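Local coordinates for protein lipase (Pelosinus fermentans, PDB 5AH0) that hydrolyses ester bonds as a zinc-containing lipase of the alpha/beta-hydrolase clan and also breaks down the polyester poly(butylene adipate-co-terephthalate), at residues A[29-32]-A[33-36]; A[366-369]-A[370-374]. All coordinates share one frame; numbering follows the deposited sequence.

Contact 1: residues A[29-32]-A[33-36]; sequences ITDY and EQEL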
# COMPACT_ATOMS: atom_id res chain seq x y z
N ILE A 29 -4.75 8.08 -16.60
CA ILE A 29 -4.41 8.11 -18.02
C ILE A 29 -3.18 8.97 -18.27
O ILE A 29 -2.81 9.21 -19.42
CB ILE A 29 -5.59 8.61 -18.87
CG1 ILE A 29 -5.86 10.09 -18.59
CG2 ILE A 29 -6.84 7.76 -18.63
CD1 ILE A 29 -6.88 10.70 -19.54
N THR A 30 -2.56 9.46 -17.20
CA THR A 30 -1.20 10.01 -17.27
C THR A 30 -0.19 9.05 -16.61
O THR A 30 -0.44 8.51 -15.53
CB THR A 30 -1.14 11.40 -16.59
OG1 THR A 30 -2.17 12.23 -17.13
CG2 THR A 30 0.21 12.07 -16.81
N ASP A 31 0.96 8.84 -17.23
CA ASP A 31 1.94 7.95 -16.62
C ASP A 31 2.88 8.75 -15.71
O ASP A 31 3.95 9.16 -16.15
CB ASP A 31 2.76 7.21 -17.68
CG ASP A 31 3.52 6.03 -17.10
OD1 ASP A 31 3.68 5.97 -15.85
OD2 ASP A 31 3.99 5.18 -17.89
N TYR A 32 2.48 8.95 -14.45
CA TYR A 32 3.23 9.81 -13.53
C TYR A 32 4.67 9.34 -13.36
O TYR A 32 5.59 10.16 -13.32
CB TYR A 32 2.56 9.89 -12.16
CG TYR A 32 1.32 10.78 -12.07
CD1 TYR A 32 0.84 11.49 -13.18
CD2 TYR A 32 0.61 10.89 -10.87
CE1 TYR A 32 -0.32 12.29 -13.09
CE2 TYR A 32 -0.54 11.68 -10.77
CZ TYR A 32 -1.00 12.38 -11.88
OH TYR A 32 -2.13 13.15 -11.75
N GLU A 33 4.85 8.03 -13.25
CA GLU A 33 6.19 7.49 -13.09
C GLU A 33 7.11 7.95 -14.22
O GLU A 33 8.21 8.44 -13.97
CB GLU A 33 6.16 5.96 -13.04
CG GLU A 33 7.51 5.35 -12.70
CD GLU A 33 7.85 4.17 -13.58
OE1 GLU A 33 7.44 3.03 -13.24
OE2 GLU A 33 8.53 4.37 -14.62
N GLN A 34 6.68 7.77 -15.46
CA GLN A 34 7.51 8.14 -16.61
C GLN A 34 7.70 9.65 -16.73
O GLN A 34 8.78 10.11 -17.11
CB GLN A 34 6.92 7.58 -17.91
CG GLN A 34 7.21 6.10 -18.13
CD GLN A 34 6.82 5.62 -19.52
OE1 GLN A 34 6.30 6.39 -20.33
NE2 GLN A 34 7.06 4.34 -19.80
N GLU A 35 6.65 10.42 -16.41
CA GLU A 35 6.76 11.87 -16.48
C GLU A 35 7.75 12.37 -15.44
O GLU A 35 8.62 13.19 -15.75
CB GLU A 35 5.41 12.55 -16.28
CG GLU A 35 4.33 12.14 -17.26
CD GLU A 35 4.75 12.38 -18.68
OE1 GLU A 35 5.56 13.30 -18.90
OE2 GLU A 35 4.27 11.66 -19.58
N LEU A 36 7.64 11.86 -14.22
CA LEU A 36 8.60 12.21 -13.18
C LEU A 36 10.03 11.91 -13.64
O LEU A 36 10.92 12.76 -13.49
CB LEU A 36 8.29 11.45 -11.89
CG LEU A 36 7.11 11.92 -11.05
CD1 LEU A 36 7.09 11.19 -9.72
CD2 LEU A 36 7.16 13.43 -10.84

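Contact 2: residues A[366-369]-A[370-374]; sequences NALT and LSWYK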
# COMPACT_ATOMS: atom_id res chain seq x y z
N ASN A 366 -11.06 14.99 -8.75
CA ASN A 366 -10.22 15.91 -8.01
C ASN A 366 -8.80 15.38 -7.84
O ASN A 366 -8.18 15.59 -6.79
CB ASN A 366 -10.80 16.23 -6.65
CG ASN A 366 -10.23 17.48 -6.06
OD1 ASN A 366 -9.55 18.25 -6.75
ND2 ASN A 366 -10.48 17.71 -4.77
N ALA A 367 -8.31 14.70 -8.86
CA ALA A 367 -7.03 13.98 -8.79
C ALA A 367 -5.84 14.90 -8.49
O ALA A 367 -5.72 15.99 -9.06
CB ALA A 367 -6.79 13.23 -10.09
N LEU A 368 -4.99 14.45 -7.56
CA LEU A 368 -3.67 15.06 -7.36
C LEU A 368 -2.93 15.03 -8.68
O LEU A 368 -2.90 14.01 -9.35
CB LEU A 368 -2.88 14.30 -6.32
CG LEU A 368 -3.44 14.43 -4.91
CD1 LEU A 368 -2.45 13.80 -3.92
CD2 LEU A 368 -3.72 15.89 -4.57
N THR A 369 -2.33 16.15 -9.06
CA THR A 369 -1.77 16.29 -10.40
C THR A 369 -0.35 15.76 -10.57
O THR A 369 0.34 15.44 -9.59
CB THR A 369 -1.76 17.75 -10.81
OG1 THR A 369 -0.95 18.47 -9.88
CG2 THR A 369 -3.19 18.32 -10.82
N LEU A 370 0.08 15.66 -11.82
CA LEU A 370 1.46 15.35 -12.13
C LEU A 370 2.35 16.39 -11.47
O LEU A 370 3.41 16.08 -10.91
CB LEU A 370 1.68 15.32 -13.65
CG LEU A 370 3.13 15.35 -14.12
CD1 LEU A 370 3.89 14.20 -13.50
CD2 LEU A 370 3.20 15.26 -15.65
N SER A 371 1.91 17.64 -11.56
CA SER A 371 2.65 18.74 -10.98
C SER A 371 2.73 18.59 -9.46
O SER A 371 3.75 18.90 -8.86
CB SER A 371 2.00 20.06 -11.38
OG SER A 371 2.63 21.16 -10.77
N TRP A 372 1.67 18.09 -8.83
CA TRP A 372 1.71 17.87 -7.38
C TRP A 372 2.78 16.84 -6.99
O TRP A 372 3.55 17.06 -6.05
CB TRP A 372 0.36 17.40 -6.87
CG TRP A 372 0.25 17.31 -5.36
CD1 TRP A 372 -0.20 18.28 -4.51
CD2 TRP A 372 0.60 16.19 -4.52
NE1 TRP A 372 -0.17 17.83 -3.21
CE2 TRP A 372 0.32 16.56 -3.19
CE3 TRP A 372 1.12 14.92 -4.78
CZ2 TRP A 372 0.55 15.70 -2.11
CZ3 TRP A 372 1.34 14.06 -3.70
CH2 TRP A 372 1.06 14.46 -2.39
N TYR A 373 2.84 15.74 -7.73
CA TYR A 373 3.84 14.70 -7.49
C TYR A 373 5.25 15.18 -7.84
O TYR A 373 6.22 14.78 -7.19
CB TYR A 373 3.49 13.43 -8.26
CG TYR A 373 2.50 12.58 -7.50
CD1 TYR A 373 2.94 11.70 -6.52
CD2 TYR A 373 1.13 12.68 -7.72
CE1 TYR A 373 2.05 10.92 -5.78
CE2 TYR A 373 0.22 11.91 -6.99
CZ TYR A 373 0.70 11.03 -6.02
OH TYR A 373 -0.16 10.25 -5.29
N LYS A 374 5.37 16.05 -8.84
CA LYS A 374 6.65 16.67 -9.14
C LYS A 374 7.11 17.48 -7.92
O LYS A 374 8.27 17.41 -7.51
CB LYS A 374 6.55 17.56 -10.38
CG LYS A 374 7.82 18.26 -10.79
CD LYS A 374 7.62 18.84 -12.19
CE LYS A 374 8.85 19.57 -12.71
NZ LYS A 374 9.16 20.76 -11.89

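Contact 1: residues A[29-32]-A[33-36]
Asp31 and Gln34 meet where the chain turns into helix 32-38, and their contact is the looser half of this helix start. Asp31 stands at the N-cap position. A chi1 of -165° turns its carboxylate away from its own amide and across the Gln34 side chain, with OD2 against CG and 3.3 Å from Gln34 CD. The carboxylate and amide planes are only 22° apart, yet Gln34 remains exposed. The stronger partner of Asp31 is Arg17, which forms a salt bridge to OD1 and probably offsets part of its negative charge; the same arginine makes only a long, weak ion pair with Glu33, whose OE1 is hydrogen-bonded to Thr45 OG1.

The tight half is the backbone and the buried side. Glu35 N donates to Asp31 O at 3.0 Å, and Leu36 N donates to Tyr32 O at 2.8 Å. Side chains press on the same carbonyls: Glu35 CG lies 3.2 Å from Asp31 O, and Leu36 CG lies 3.2 Å from Tyr32 O. Tyr32 carries its ring inward to helix 370-380, whereas Thr30 merely brushes Glu35 CG with its CG2 at 4.1 Å. Asp31 is here also the centre of an inverse gamma turn; a residue at the N-cap position followed at once by i to i+4 backbone bonds is characteristic of the start of an alpha-helix.

Contact 2: residues A[366-369]-A[370-374]
An N-capped helix start, here the first turn of helix 370-380 near the C-terminus of the alpha/beta-hydrolase-like chain, is built around Thr369. As N-cap residue it accepts a bond through its side chain: Trp372 N donates to Thr369 OG1 at 2.8 Å, with a moderately bent N-H...O angle of 146°. A chi1 of 60° sets OG1 between the backbone N and the carbonyl carbon, and from there it faces the first-turn amides. The carbonyl of the same residue starts the regular helical ladder, since Tyr373 N donates to Thr369 O at 3.1 Å. Thr369 thus ties down two successive amides, one by its hydroxyl and one by its backbone.

Two aromatic side chains of the first turn pack against the preceding loop. Trp372, with CG anti to the backbone N, reaches back toward that loop, and Tyr262 meets its ring edge-to-face. The Tyr373 ring lies with Trp372 CE3 over the centre of one face, 3.6 Å above its plane. Thr369 O sits near the plane of the Tyr373 ring at its edge, 3.4 Å from CD2, and Leu368 CB approaches CE2 obliquely at 4.0 Å. At its far end Tyr373 OH bonds to the carbonyl of Ala360, so the buried hydroxyl is satisfied. Leu368 completes the packing from the loop with a CH-pi contact: its CD1 lies over the Trp372 six-membered ring, 3.6 Å from the centroid and just 4° off the ring normal.

Contacts 1 and 2 are two helix starts brought side by side, their centres about 10 Å apart on the same side of the chain's centre, although more than 300 residues separate them in sequence. Contact 1 comes first, opening helix 32-38 after strand 6-9; contact 2 opens helix 370-380 after strand 352-353, and both strands belong to the parallel sheet. Tyr32 joins the two: its OH makes a probable hydrogen bond to Leu368 O (2.7 Å), and its ring meets that of Tyr373. Glu35 CB also packs on Leu370 CD2 at 3.6 Å. The two helix starts thus pack against each other, joining parts of the chain distant in sequence.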